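Putative esterase MT1895 (Mycobacterium tuberculosis, PDB 3S4K) probably hydrolyses acyl-CoA thioesters, perhaps 1,4-dihydroxy-2-naphthoyl-CoA, as a hotdog-fold thioesterase of the PaaI family. Local coordinates at residues Q115-V120 against R132-L137. Sequence-based numbering, arbitrary orientation.
Sequences QQLWLV and RGQVRL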
loop_
_atom_site.group_PDB
_atom_site.type_symbol
_atom_site.label_atom_id
_atom_site.label_comp_id
_atom_site.label_asym_id
_atom_site.label_seq_id
_atom_site.Cartn_x
_atom_site.Cartn_y
_atom_site.Cartn_z
ATOM N N GLN A 115 -18.391 1.308 10.873
ATOM C CA GLN A 115 -17.216 0.811 10.106
ATOM C C GLN A 115 -17.571 -0.287 9.106
ATOM O O GLN A 115 -18.642 -0.919 9.200
ATOM C CB GLN A 115 -16.105 0.314 11.052
ATOM C CG GLN A 115 -15.664 1.373 12.130
ATOM C CD GLN A 115 -14.315 1.056 12.790
ATOM O OE1 GLN A 115 -13.450 0.466 12.188
ATOM N NE2 GLN A 115 -14.142 1.489 14.039
ATOM N N GLN A 116 -16.653 -0.492 8.159
ATOM C CA GLN A 116 -16.670 -1.624 7.267
ATOM C C GLN A 116 -15.304 -2.278 7.232
ATOM O O GLN A 116 -14.269 -1.618 7.395
ATOM C CB GLN A 116 -17.114 -1.261 5.838
ATOM C CG GLN A 116 -18.308 -0.343 5.744
ATOM C CD GLN A 116 -18.755 -0.113 4.326
ATOM O OE1 GLN A 116 -18.772 -1.058 3.510
ATOM N NE2 GLN A 116 -19.119 1.142 4.005
ATOM N N LEU A 117 -15.319 -3.576 6.968
ATOM C CA LEU A 117 -14.120 -4.346 6.800
ATOM C C LEU A 117 -14.294 -5.181 5.519
ATOM O O LEU A 117 -15.262 -5.959 5.402
ATOM C CB LEU A 117 -13.858 -5.188 8.064
ATOM C CG LEU A 117 -12.543 -5.968 8.091
ATOM C CD1 LEU A 117 -11.362 -5.034 8.206
ATOM C CD2 LEU A 117 -12.517 -7.025 9.195
ATOM N N TRP A 118 -13.376 -5.026 4.560
ATOM C CA TRP A 118 -13.419 -5.711 3.267
ATOM C C TRP A 118 -12.142 -6.525 3.031
ATOM O O TRP A 118 -11.055 -6.085 3.397
ATOM C CB TRP A 118 -13.565 -4.719 2.104
ATOM C CG TRP A 118 -14.942 -4.098 2.056
ATOM C CD1 TRP A 118 -15.386 -3.046 2.771
ATOM C CD2 TRP A 118 -16.040 -4.522 1.243
ATOM N NE1 TRP A 118 -16.694 -2.761 2.457
ATOM C CE2 TRP A 118 -17.131 -3.671 1.535
ATOM C CE3 TRP A 118 -16.214 -5.546 0.310
ATOM C CZ2 TRP A 118 -18.373 -3.799 0.898
ATOM C CZ3 TRP A 118 -17.451 -5.690 -0.287
ATOM C CH2 TRP A 118 -18.511 -4.814 -0.000
ATOM N N LEU A 119 -12.292 -7.715 2.437
ATOM C CA LEU A 119 -11.178 -8.569 2.006
ATOM C C LEU A 119 -11.002 -8.433 0.490
ATOM O O LEU A 119 -11.973 -8.539 -0.271
ATOM C CB LEU A 119 -11.480 -10.035 2.318
ATOM C CG LEU A 119 -10.570 -11.058 1.655
ATOM C CD1 LEU A 119 -9.174 -10.921 2.227
ATOM C CD2 LEU A 119 -11.105 -12.476 1.902
ATOM N N VAL A 120 -9.765 -8.220 0.057
ATOM C CA VAL A 120 -9.443 -8.155 -1.361
ATOM C C VAL A 120 -8.345 -9.161 -1.648
ATOM O O VAL A 120 -7.308 -9.172 -0.966
ATOM C CB VAL A 120 -8.968 -6.755 -1.768
ATOM C CG1 VAL A 120 -8.702 -6.695 -3.284
ATOM C CG2 VAL A 120 -9.976 -5.687 -1.307
ATOM N N ARG A 132 -3.076 -10.532 -0.772
ATOM C CA ARG A 132 -4.414 -10.608 -0.159
ATOM C C ARG A 132 -4.390 -9.643 0.997
ATOM O O ARG A 132 -3.399 -9.600 1.722
ATOM C CB ARG A 132 -4.687 -12.036 0.314
ATOM C CG ARG A 132 -6.023 -12.327 1.020
ATOM C CD ARG A 132 -5.970 -13.746 1.633
ATOM N NE ARG A 132 -7.268 -14.209 2.131
ATOM C CZ ARG A 132 -7.785 -13.870 3.306
ATOM N NH1 ARG A 132 -7.126 -13.046 4.118
ATOM N NH2 ARG A 132 -8.968 -14.344 3.676
ATOM N N GLY A 133 -5.445 -8.865 1.175
ATOM C CA GLY A 133 -5.421 -7.822 2.200
ATOM C C GLY A 133 -6.802 -7.495 2.729
ATOM O O GLY A 133 -7.813 -7.800 2.077
ATOM N N GLN A 134 -6.841 -6.857 3.892
ATOM C CA GLN A 134 -8.091 -6.404 4.490
ATOM C C GLN A 134 -7.990 -4.938 4.750
ATOM O O GLN A 134 -6.974 -4.482 5.256
ATOM C CB GLN A 134 -8.382 -7.147 5.773
ATOM C CG GLN A 134 -8.498 -8.599 5.452
ATOM C CD GLN A 134 -8.785 -9.474 6.609
ATOM O OE1 GLN A 134 -8.922 -9.027 7.748
ATOM N NE2 GLN A 134 -8.872 -10.761 6.325
ATOM N N VAL A 135 -9.058 -4.225 4.408
ATOM C CA VAL A 135 -9.142 -2.799 4.586
ATOM C C VAL A 135 -10.277 -2.453 5.534
ATOM O O VAL A 135 -11.416 -2.876 5.316
ATOM C CB VAL A 135 -9.344 -2.108 3.224
ATOM C CG1 VAL A 135 -9.387 -0.582 3.383
ATOM C CG2 VAL A 135 -8.251 -2.536 2.251
ATOM N N ARG A 136 -9.951 -1.669 6.564
ATOM C CA ARG A 136 -10.923 -1.187 7.540
ATOM C C ARG A 136 -11.220 0.263 7.205
ATOM O O ARG A 136 -10.287 1.063 7.029
ATOM C CB ARG A 136 -10.378 -1.330 8.948
ATOM C CG ARG A 136 -11.308 -0.786 10.046
ATOM C CD ARG A 136 -10.729 -1.022 11.406
ATOM N NE ARG A 136 -10.840 -2.425 11.786
ATOM C CZ ARG A 136 -11.941 -3.013 12.252
ATOM N NH1 ARG A 136 -13.086 -2.348 12.391
ATOM N NH2 ARG A 136 -11.910 -4.316 12.526
ATOM N N LEU A 137 -12.510 0.587 7.098
ATOM C CA LEU A 137 -12.956 1.927 6.746
ATOM C C LEU A 137 -13.917 2.465 7.794
ATOM O O LEU A 137 -14.670 1.715 8.392
ATOM C CB LEU A 137 -13.640 1.926 5.376
ATOM C CG LEU A 137 -12.752 1.484 4.207
ATOM C CD1 LEU A 137 -13.064 0.027 3.856
ATOM C CD2 LEU A 137 -12.829 2.459 2.988
#
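One face of the R132 guanidinium lies against L119, whose CD1 sits over the centre of the group, 3.4 Å above its plane, while CD2 reaches NH2. R132 runs extended to NE, then turns at chi4 to lay the guanidinium over L119. L117 CD1 lies more loosely over one R136 guanidinium face, packing closer on R136 CB (3.9 Å), and the edge receives Q115 OE1 nearly in plane. That bond, R136 NH1 to Q115 OE1, is 2.8 Å and fairly straight (163°), but the donor stands well above the amide plane, the two flat groups being 88° apart. R136 bends at chi3 (-74°), turning NE out of the extended line. On the face bearing W118, the NE1 edge of the indole donates to Q116 OE1 (2.9 Å), whereas Q116 NE2 binds N139 OD1 and A71 O. L137 CD1 meets W118 CD1 obliquely at 4.0 Å. The segments 115-120 and 132-137 belong to an antiparallel hairpin in the curved sheet of the hotdog fold, and this same face packs on helix 56-75, W118 touching A71 and V135 touching I63. Q116, W118 and V120 form hydrogen-bonded pairs with L137, V135 and G133, two bonds each. L117 with R136 and L119 with Q134 alternate as non-hydrogen-bonded pairs on the other face, where L119 CD1 lies 4.0 Å from Q134 CG and L109 touches L117, L119 and Q134.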